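Local coordinates for carbohydrate binding family 6 (Clostridium thermocellum, PDB 5A8C), which hydrolyses alpha-L-arabinofuranosides, releasing arabinofuranose, as a family 43 glycoside hydrolase built on a five-bladed beta-propeller, at residues R48-C53 and D130-P135; P259-S264 and V287-G292; E238-D243 and T247-K252. All coordinates share one frame; numbering follows the deposited sequence.

Along the chain the order is interaction 1, then interaction 3, then interaction 2, each closing before the next opens. Interaction 1 ties strand 48-56 of one four-stranded antiparallel sheet to the loop after strand 124-129, whereas interaction 3 lies within another such sheet, between strands 237-242 and 250-256. These two sit on opposite sides of the chain's centre, their own centres about 30 Å apart. Interaction 2 joins the loop after strand 250-256 to helix 286-291, its centre about 26 Å from that of interaction 1 and 32 Å from that of interaction 3. None touches another: one apparently spans neighbouring blades, one lies within a blade and one is at the surface.

Interaction 1: R48-C53 and D130-P135; sequences RLYIYC and DSPTGP
Tyr52 OH donates to the backbone carbonyl Pro132 O over 2.6 Å, a short bond that lies in the carbonyl plane and uses one lone pair, at 121° to the C=O. The oxygen in turn sits at the edge of the tyrosine ring, near its plane. A tyrosine suits this buried site because its ring packs in the interior while its hydroxyl supplies a donor to the loop carbonyl. Tyr50 and Tyr52 both set CG beside the backbone N and opposite the carbonyl carbon (chi1 -67° and -61°), and both rings thereby reach the loop at Pro132. Tyr50 offers its ring face: Pro132 CB stands 3.8 Å from the ring centroid, a CH-pi contact, and CG lies 3.6 Å from Tyr50 CZ. Strand 48-56 is the second strand of a four-stranded antiparallel blade of the propeller, and the loop it meets follows strand 124-129; Pro132 also touches Phe113 and Tyr52 touches Leu115, both on strand 112-118. Pro132 takes the second place of a type I turn from Ser131 to Gly134, where its ring-fixed phi fits well. Ser131 OG accepts from Thr133 N at 3.0 Å, an ST turn within the loop, while Thr133 CG2 reaches Tyr50 CE2 at 4.0 Å.

Interaction 2: P259-S264 and V287-G292; sequences PPDNYS and VAKQRG
Asp261 and Tyr263 both lean on the side chain of Lys289, which stands on the short helix 286-291, a helix that ends in a Schellman motif at Gly292. Lys289 was modelled in two conformers, and what follows holds for one of them. Its CD passes 3.3 Å from Asp261 OD1, the two side chains crossing at about a right angle, while Tyr263 OH comes end-on to the start of the chain, 3.2 Å from Lys289 CB. The lysine runs extended from CB to CE and bends only at its last torsion (chi4 -67°), which carries NZ off the straight line of the chain, within reach of a bridging water rather than of the carboxylate itself. The charges stay apart, with NZ 4.3 Å from Asp261 OD1, but in this conformer the water joins them: it donates to Asp261 OD2 at 2.7 Å and accepts from Lys289 NZ at 3.0 Å. A lysine suits this surface position, since its methylenes pack while its amine stays with water.

Further out, Asp261 OD2 is also hydrogen-bonded to Thr286 OG1, at the start of the helix, which anchors the carboxylate. Asp261 and Tyr263 both have positive phi, and this kinked loop is held by Asn262, whose amide bonds to Arg285, Gln258 and Asn266. On the helix itself, the flat guanidinium of Arg291 lies over Val287, with CG1 3.6 Å above the centre of its plane.

Interaction 3: E238-D243 and T247-K252; sequences EYMMSD and TGFQYK
With chi1 at 178°, Tyr251 swings its ring away from its own N and across to Glu238, where the hydroxyl ends at the carboxylate; in Ser242 a similar torsion (chi1 -178°) aims OG at Thr247 O. Tyr251 OH donates to Glu238 OE1 over 2.6 Å, meeting the oxygen on its anti side and somewhat out of the carboxylate plane. The carboxylate also has a salt bridge from OE1 to Arg208 and a hydrogen bond from OE2 to Ser228, so this buried acid is well satisfied. At the other end Ser242 OG donates to Thr247 O at 2.7 Å, on a lone pair in the carbonyl plane, and Ser242 CB sits 3.4 Å from the Phe249 ring centroid, almost squarely over the face, as the backbone and that ring's turn dictate. A small residue suits that spot: its carbon settles on the ring while its hydroxyl ties the turn. Met240 comes at the same phenylalanine across its chain, CE 3.5 Å from Phe249 CB, its flexible thioether fitting beside the bulky ring.

Lys252 CB lies over one face of the Tyr239 ring, toward its rim, a CH-pi contact 3.8 Å from the centroid. Tyr239 OH is hydrogen-bonded to Ile314 N and to a water that donates to Lys252 O. Lys252 crosses Met241 at about a right angle, CG 3.8 Å from SD. The backbones are joined by Met241 N to Gln250 O, Gln250 N to Met241 O and Lys252 N to Tyr239 O. Gly248 has positive phi, and a CB there would run into Ser242 OG. Together these form an antiparallel beta hairpin whose second strand, 250-256, is an outermost strand of its four-stranded sheet, a W-like blade of the kind that builds a beta-propeller.

Interaction 1: R48-C53 and D130-P135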
loop_
_atom_site.group_PDB
_atom_site.type_symbol
_atom_site.label_atom_id
_atom_site.label_comp_id
_atom_site.label_asym_id
_atom_site.label_seq_id
_atom_site.Cartn_x
_atom_site.Cartn_y
_atom_site.Cartn_z
ATOM N N ARG A 48 -10.325 10.967 -11.954
ATOM C CA ARG A 48 -10.791 10.388 -10.706
ATOM C C ARG A 48 -9.612 9.860 -9.911
ATOM O O ARG A 48 -8.612 9.373 -10.451
ATOM C CB ARG A 48 -11.745 9.224 -10.983
ATOM C CG ARG A 48 -13.027 9.650 -11.695
ATOM C CD ARG A 48 -14.018 8.511 -11.828
ATOM N NE ARG A 48 -14.627 8.166 -10.567
ATOM C CZ ARG A 48 -15.663 8.816 -10.039
ATOM N NH1 ARG A 48 -16.226 9.866 -10.613
ATOM N NH2 ARG A 48 -16.096 8.400 -8.868
ATOM N N LEU A 49 -9.779 9.883 -8.593
ATOM C CA LEU A 49 -8.868 9.246 -7.641
ATOM C C LEU A 49 -9.479 7.914 -7.231
ATOM O O LEU A 49 -10.591 7.891 -6.673
ATOM C CB LEU A 49 -8.679 10.150 -6.439
ATOM C CG LEU A 49 -7.756 9.605 -5.334
ATOM C CD1 LEU A 49 -6.359 9.368 -5.812
ATOM C CD2 LEU A 49 -7.766 10.530 -4.134
ATOM N N TYR A 50 -8.786 6.825 -7.555
ATOM C CA TYR A 50 -9.195 5.466 -7.219
ATOM C C TYR A 50 -8.341 5.010 -6.055
ATOM O O TYR A 50 -7.123 5.119 -6.071
ATOM C CB TYR A 50 -8.988 4.508 -8.407
ATOM C CG TYR A 50 -9.877 4.759 -9.585
ATOM C CD1 TYR A 50 -9.552 5.698 -10.536
ATOM C CD2 TYR A 50 -11.033 4.035 -9.744
ATOM C CE1 TYR A 50 -10.403 5.943 -11.608
ATOM C CE2 TYR A 50 -11.921 4.267 -10.800
ATOM C CZ TYR A 50 -11.583 5.234 -11.734
ATOM O OH TYR A 50 -12.423 5.480 -12.815
ATOM N N ILE A 51 -9.015 4.396 -5.062
ATOM C CA ILE A 51 -8.331 3.799 -3.889
ATOM C C ILE A 51 -8.668 2.316 -3.853
ATOM O O ILE A 51 -9.843 1.934 -3.947
ATOM C CB ILE A 51 -8.762 4.481 -2.571
ATOM C CG1 ILE A 51 -8.518 5.988 -2.606
ATOM C CG2 ILE A 51 -7.963 3.859 -1.431
ATOM C CD1 ILE A 51 -9.026 6.711 -1.362
ATOM N N TYR A 52 -7.606 1.501 -3.758
ATOM C CA TYR A 52 -7.722 0.057 -3.677
ATOM C C TYR A 52 -7.286 -0.352 -2.287
ATOM O O TYR A 52 -6.220 0.104 -1.822
ATOM C CB TYR A 52 -6.779 -0.602 -4.735
ATOM C CG TYR A 52 -7.127 -0.220 -6.131
ATOM C CD1 TYR A 52 -6.747 1.024 -6.652
ATOM C CD2 TYR A 52 -7.872 -1.033 -6.956
ATOM C CE1 TYR A 52 -7.073 1.396 -7.922
ATOM C CE2 TYR A 52 -8.211 -0.675 -8.244
ATOM C CZ TYR A 52 -7.828 0.564 -8.723
ATOM O OH TYR A 52 -8.130 0.986 -9.990
ATOM N N CYS A 53 -8.006 -1.272 -1.666
ATOM C CA CYS A 53 -7.765 -1.614 -0.278
ATOM C C CYS A 53 -7.832 -3.129 -0.086
ATOM O O CYS A 53 -8.617 -3.819 -0.734
ATOM C CB CYS A 53 -8.817 -1.023 0.659
ATOM S SG CYS A 53 -8.887 0.774 0.636
ATOM N N ASP A 130 -7.828 -3.939 -18.121
ATOM C CA ASP A 130 -7.902 -2.718 -18.942
ATOM C C ASP A 130 -8.753 -1.630 -18.302
ATOM O O ASP A 130 -8.752 -0.523 -18.780
ATOM C CB ASP A 130 -8.503 -3.030 -20.319
ATOM C CG ASP A 130 -7.710 -3.943 -21.158
ATOM O OD1 ASP A 130 -6.537 -4.081 -21.008
ATOM O OD2 ASP A 130 -8.320 -4.457 -22.133
ATOM N N SER A 131 -9.464 -1.960 -17.237
ATOM C CA SER A 131 -10.342 -1.026 -16.539
ATOM C C SER A 131 -9.853 -0.831 -15.123
ATOM O O SER A 131 -9.405 -1.784 -14.486
ATOM C CB SER A 131 -11.731 -1.626 -16.425
ATOM O OG SER A 131 -12.561 -0.931 -15.527
ATOM N N PRO A 132 -9.977 0.395 -14.576
ATOM C CA PRO A 132 -9.623 0.577 -13.179
ATOM C C PRO A 132 -10.426 -0.253 -12.234
ATOM O O PRO A 132 -10.032 -0.482 -11.091
ATOM C CB PRO A 132 -9.808 2.071 -12.951
ATOM C CG PRO A 132 -10.873 2.466 -13.969
ATOM C CD PRO A 132 -10.550 1.626 -15.167
ATOM N N THR A 133 -11.631 -0.675 -12.655
ATOM C CA THR A 133 -12.521 -1.395 -11.791
ATOM C C THR A 133 -12.638 -2.859 -12.121
ATOM O O THR A 133 -13.499 -3.587 -11.595
ATOM C CB THR A 133 -13.875 -0.710 -11.728
ATOM O OG1 THR A 133 -14.407 -0.644 -13.045
ATOM C CG2 THR A 133 -13.745 0.669 -11.128
ATOM N N GLY A 134 -11.714 -3.378 -12.934
ATOM C CA GLY A 134 -11.626 -4.799 -13.169
ATOM C C GLY A 134 -12.619 -5.287 -14.179
ATOM O O GLY A 134 -13.221 -4.498 -14.913
ATOM N N PRO A 135 -12.822 -6.574 -14.234
ATOM C CA PRO A 135 -12.183 -7.600 -13.434
ATOM C C PRO A 135 -10.665 -7.634 -13.561
ATOM O O PRO A 135 -10.185 -7.425 -14.697
ATOM C CB PRO A 135 -12.765 -8.878 -14.092
ATOM C CG PRO A 135 -13.995 -8.427 -14.807
ATOM C CD PRO A 135 -13.665 -7.107 -15.316
#

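Interaction 2: P259-S264 and V287-G292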
loop_
_atom_site.group_PDB
_atom_site.type_symbol
_atom_site.label_atom_id
_atom_site.label_comp_id
_atom_site.label_asym_id
_atom_site.label_seq_id
_atom_site.Cartn_x
_atom_site.Cartn_y
_atom_site.Cartn_z
ATOM N N PRO A 259 -3.061 7.146 13.819
ATOM C CA PRO A 259 -4.313 7.923 13.670
ATOM C C PRO A 259 -5.193 7.757 14.882
ATOM O O PRO A 259 -5.030 6.793 15.652
ATOM C CB PRO A 259 -4.968 7.295 12.456
ATOM C CG PRO A 259 -4.233 6.202 12.093
ATOM C CD PRO A 259 -3.032 6.001 12.905
ATOM N N PRO A 260 -6.195 8.612 15.044
ATOM C CA PRO A 260 -7.207 8.359 16.078
ATOM C C PRO A 260 -7.938 7.057 15.843
ATOM O O PRO A 260 -8.041 6.544 14.726
ATOM C CB PRO A 260 -8.140 9.574 15.967
ATOM C CG PRO A 260 -7.962 10.017 14.570
ATOM C CD PRO A 260 -6.518 9.756 14.205
ATOM N N ASP A 261 -8.465 6.519 16.941
ATOM C CA ASP A 261 -9.292 5.327 16.869
ATOM C C ASP A 261 -8.611 4.171 16.167
ATOM O O ASP A 261 -9.226 3.473 15.350
ATOM C CB ASP A 261 -10.656 5.629 16.229
ATOM C CG ASP A 261 -11.503 6.639 16.973
ATOM O OD1 ASP A 261 -11.215 6.913 18.171
ATOM O OD2 ASP A 261 -12.485 7.126 16.389
ATOM N N ASN A 262 -7.345 3.927 16.532
ATOM C CA ASN A 262 -6.588 2.866 15.924
ATOM C C ASN A 262 -6.109 1.795 16.860
ATOM O O ASN A 262 -5.425 0.848 16.407
ATOM C CB ASN A 262 -5.455 3.393 15.049
ATOM C CG ASN A 262 -5.021 2.391 14.021
ATOM O OD1 ASN A 262 -5.863 1.862 13.272
ATOM N ND2 ASN A 262 -3.745 2.132 13.919
ATOM N N TYR A 263 -6.364 1.901 18.165
ATOM C CA TYR A 263 -6.142 0.791 19.098
ATOM C C TYR A 263 -4.680 0.321 19.117
ATOM O O TYR A 263 -4.396 -0.839 19.376
ATOM C CB TYR A 263 -7.088 -0.362 18.839
ATOM C CG TYR A 263 -8.544 -0.005 18.990
ATOM C CD1 TYR A 263 -9.267 0.529 17.943
ATOM C CD2 TYR A 263 -9.206 -0.217 20.191
ATOM C CE1 TYR A 263 -10.620 0.834 18.066
ATOM C CE2 TYR A 263 -10.547 0.111 20.338
ATOM C CZ TYR A 263 -11.239 0.588 19.251
ATOM O OH TYR A 263 -12.587 0.867 19.353
ATOM N N SER A 264 -3.754 1.264 18.902
ATOM C CA SER A 264 -2.309 0.954 18.940
ATOM C C SER A 264 -1.939 -0.199 18.038
ATOM O O SER A 264 -1.008 -0.949 18.296
ATOM C CB SER A 264 -1.819 0.706 20.365
ATOM O OG SER A 264 -2.099 1.859 21.155
ATOM N N VAL A 287 -14.835 3.045 12.273
ATOM C CA VAL A 287 -16.112 2.399 12.003
ATOM C C VAL A 287 -16.400 1.309 12.997
ATOM O O VAL A 287 -17.492 1.232 13.601
ATOM C CB VAL A 287 -16.222 1.930 10.536
ATOM C CG1 VAL A 287 -17.528 1.149 10.302
ATOM C CG2 VAL A 287 -16.072 3.091 9.561
ATOM N N ALA A 288 -15.409 0.444 13.191
ATOM C CA ALA A 288 -15.549 -0.608 14.206
ATOM C C ALA A 288 -15.797 -0.004 15.581
ATOM O O ALA A 288 -16.661 -0.489 16.331
ATOM C CB ALA A 288 -14.312 -1.466 14.203
ATOM N N LYS A 289 -15.070 1.050 15.953
ATOM C CA LYS A 289 -15.271 1.664 17.269
ATOM C C LYS A 289 -16.700 2.152 17.419
ATOM O O LYS A 289 -17.361 1.894 18.444
ATOM C CB LYS A 289 -14.309 2.839 17.437
ATOM C CG LYS A 289 -14.476 3.540 18.771
ATOM C CD LYS A 289 -13.488 4.641 18.978
ATOM C CE LYS A 289 -13.687 5.432 20.265
ATOM N NZ LYS A 289 -14.936 6.234 20.296
ATOM N N GLN A 290 -17.218 2.861 16.439
ATOM C CA GLN A 290 -18.567 3.405 16.571
ATOM C C GLN A 290 -19.585 2.306 16.699
ATOM O O GLN A 290 -20.572 2.497 17.401
ATOM C CB GLN A 290 -18.846 4.236 15.345
ATOM C CG GLN A 290 -18.050 5.522 15.170
ATOM C CD GLN A 290 -17.288 5.998 16.383
ATOM O OE1 GLN A 290 -16.048 6.008 16.362
ATOM N NE2 GLN A 290 -18.010 6.410 17.451
ATOM N N ARG A 291 -19.382 1.155 16.076
ATOM C CA ARG A 291 -20.318 0.051 16.095
ATOM C C ARG A 291 -20.058 -0.930 17.235
ATOM O O ARG A 291 -20.794 -1.893 17.376
ATOM C CB ARG A 291 -20.323 -0.646 14.742
ATOM C CG ARG A 291 -20.749 0.230 13.621
ATOM C CD ARG A 291 -20.692 -0.434 12.285
ATOM N NE ARG A 291 -21.013 0.522 11.262
ATOM C CZ ARG A 291 -21.140 0.258 9.976
ATOM N NH1 ARG A 291 -20.962 -0.964 9.486
ATOM N NH2 ARG A 291 -21.372 1.282 9.159
ATOM N N GLY A 292 -19.047 -0.685 18.059
ATOM C CA GLY A 292 -18.730 -1.569 19.159
ATOM C C GLY A 292 -18.164 -2.905 18.728
ATOM O O GLY A 292 -18.311 -3.867 19.470
HETATM O O HOH W 1 -14.521 8.036 17.975
#

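Interaction 3: E238-D243 and T247-K252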
loop_
_atom_site.group_PDB
_atom_site.type_symbol
_atom_site.label_atom_id
_atom_site.label_comp_id
_atom_site.label_asym_id
_atom_site.label_seq_id
_atom_site.Cartn_x
_atom_site.Cartn_y
_atom_site.Cartn_z
ATOM N N GLU A 238 6.885 6.354 8.556
ATOM C CA GLU A 238 8.149 7.083 8.582
ATOM C C GLU A 238 8.763 7.043 7.206
ATOM O O GLU A 238 8.243 6.401 6.293
ATOM C CB GLU A 238 9.056 6.534 9.670
ATOM C CG GLU A 238 8.289 6.392 10.996
ATOM C CD GLU A 238 9.112 6.150 12.241
ATOM O OE1 GLU A 238 10.246 6.678 12.336
ATOM O OE2 GLU A 238 8.624 5.486 13.150
ATOM N N TYR A 239 9.859 7.806 6.993
ATOM C CA TYR A 239 10.390 7.883 5.646
ATOM C C TYR A 239 11.848 8.300 5.616
ATOM O O TYR A 239 12.407 8.858 6.560
ATOM C CB TYR A 239 9.549 8.816 4.746
ATOM C CG TYR A 239 9.789 10.301 4.945
ATOM C CD1 TYR A 239 9.462 10.923 6.159
ATOM C CD2 TYR A 239 10.339 11.082 3.962
ATOM C CE1 TYR A 239 9.695 12.261 6.354
ATOM C CE2 TYR A 239 10.581 12.439 4.142
ATOM C CZ TYR A 239 10.215 13.023 5.340
ATOM O OH TYR A 239 10.510 14.360 5.513
ATOM N N MET A 240 12.404 8.021 4.433
ATOM C CA MET A 240 13.757 8.384 4.041
ATOM C C MET A 240 13.733 9.067 2.693
ATOM O O MET A 240 12.806 8.837 1.903
ATOM C CB MET A 240 14.653 7.158 3.934
ATOM C CG MET A 240 14.616 6.192 5.094
ATOM S SD MET A 240 15.839 4.871 4.981
ATOM C CE MET A 240 15.372 4.003 3.579
ATOM N N MET A 241 14.770 9.831 2.375
ATOM C CA MET A 241 14.914 10.481 1.079
ATOM C C MET A 241 16.254 10.144 0.466
ATOM O O MET A 241 17.259 9.962 1.186
ATOM C CB MET A 241 14.810 12.006 1.205
ATOM C CG MET A 241 13.413 12.473 1.545
ATOM S SD MET A 241 13.297 14.221 1.980
ATOM C CE MET A 241 13.621 14.951 0.400
ATOM N N SER A 242 16.294 10.160 -0.877
ATOM C CA SER A 242 17.538 9.925 -1.616
ATOM C C SER A 242 17.496 10.644 -2.938
ATOM O O SER A 242 16.419 10.931 -3.480
ATOM C CB SER A 242 17.713 8.441 -1.887
ATOM O OG SER A 242 18.964 8.230 -2.566
ATOM N N ASP A 243 18.665 10.849 -3.533
ATOM C CA ASP A 243 18.801 11.234 -4.935
ATOM C C ASP A 243 18.703 10.047 -5.890
ATOM O O ASP A 243 18.663 10.274 -7.120
ATOM C CB ASP A 243 20.145 11.938 -5.156
ATOM C CG ASP A 243 20.263 13.226 -4.449
ATOM O OD1 ASP A 243 19.270 13.930 -4.315
ATOM O OD2 ASP A 243 21.395 13.624 -4.107
ATOM N N THR A 247 19.436 3.245 -3.378
ATOM C CA THR A 247 20.606 3.485 -2.555
ATOM C C THR A 247 20.611 4.954 -2.167
ATOM O O THR A 247 19.834 5.731 -2.742
ATOM C CB THR A 247 21.937 3.162 -3.294
ATOM O OG1 THR A 247 22.053 3.992 -4.435
ATOM C CG2 THR A 247 22.016 1.706 -3.690
ATOM N N GLY A 248 21.404 5.322 -1.200
ATOM C CA GLY A 248 21.616 6.704 -0.870
ATOM C C GLY A 248 20.572 7.304 0.069
ATOM O O GLY A 248 20.548 8.512 0.202
ATOM N N PHE A 249 19.766 6.481 0.724
ATOM C CA PHE A 249 18.681 7.011 1.566
ATOM C C PHE A 249 19.190 7.438 2.938
ATOM O O PHE A 249 20.081 6.814 3.522
ATOM C CB PHE A 249 17.574 5.949 1.725
ATOM C CG PHE A 249 16.779 5.800 0.473
ATOM C CD1 PHE A 249 15.688 6.600 0.260
ATOM C CD2 PHE A 249 17.107 4.883 -0.500
ATOM C CE1 PHE A 249 14.947 6.523 -0.927
ATOM C CE2 PHE A 249 16.412 4.810 -1.692
ATOM C CZ PHE A 249 15.329 5.654 -1.899
ATOM N N GLN A 250 18.546 8.479 3.434
ATOM C CA GLN A 250 18.762 8.971 4.791
ATOM C C GLN A 250 17.405 9.210 5.424
ATOM O O GLN A 250 16.476 9.804 4.839
ATOM C CB GLN A 250 19.551 10.286 4.772
ATOM C CG GLN A 250 20.992 10.064 4.267
ATOM C CD GLN A 250 21.888 9.269 5.213
ATOM O OE1 GLN A 250 21.618 9.137 6.407
ATOM N NE2 GLN A 250 22.953 8.749 4.681
ATOM N N TYR A 251 17.269 8.794 6.678
ATOM C CA TYR A 251 16.008 8.931 7.461
ATOM C C TYR A 251 15.701 10.383 7.680
ATOM O O TYR A 251 16.574 11.197 8.039
ATOM C CB TYR A 251 16.218 8.218 8.807
ATOM C CG TYR A 251 15.026 8.333 9.703
ATOM C CD1 TYR A 251 13.956 7.486 9.578
ATOM C CD2 TYR A 251 14.963 9.348 10.665
ATOM C CE1 TYR A 251 12.845 7.621 10.396
ATOM C CE2 TYR A 251 13.867 9.502 11.503
ATOM C CZ TYR A 251 12.807 8.645 11.357
ATOM O OH TYR A 251 11.704 8.819 12.162
ATOM N N LYS A 252 14.406 10.735 7.541
ATOM C CA LYS A 252 13.936 12.101 7.662
ATOM C C LYS A 252 12.835 12.335 8.694
ATOM O O LYS A 252 12.633 13.492 9.056
ATOM C CB LYS A 252 13.483 12.632 6.332
ATOM C CG LYS A 252 14.550 12.672 5.266
ATOM C CD LYS A 252 15.697 13.603 5.572
ATOM C CE LYS A 252 16.726 13.594 4.458
ATOM N NZ LYS A 252 17.920 14.402 4.783
HETATM O O HOH W 2 10.784 15.207 8.007
HETATM O O HOH W 3 21.141 10.312 -1.974
#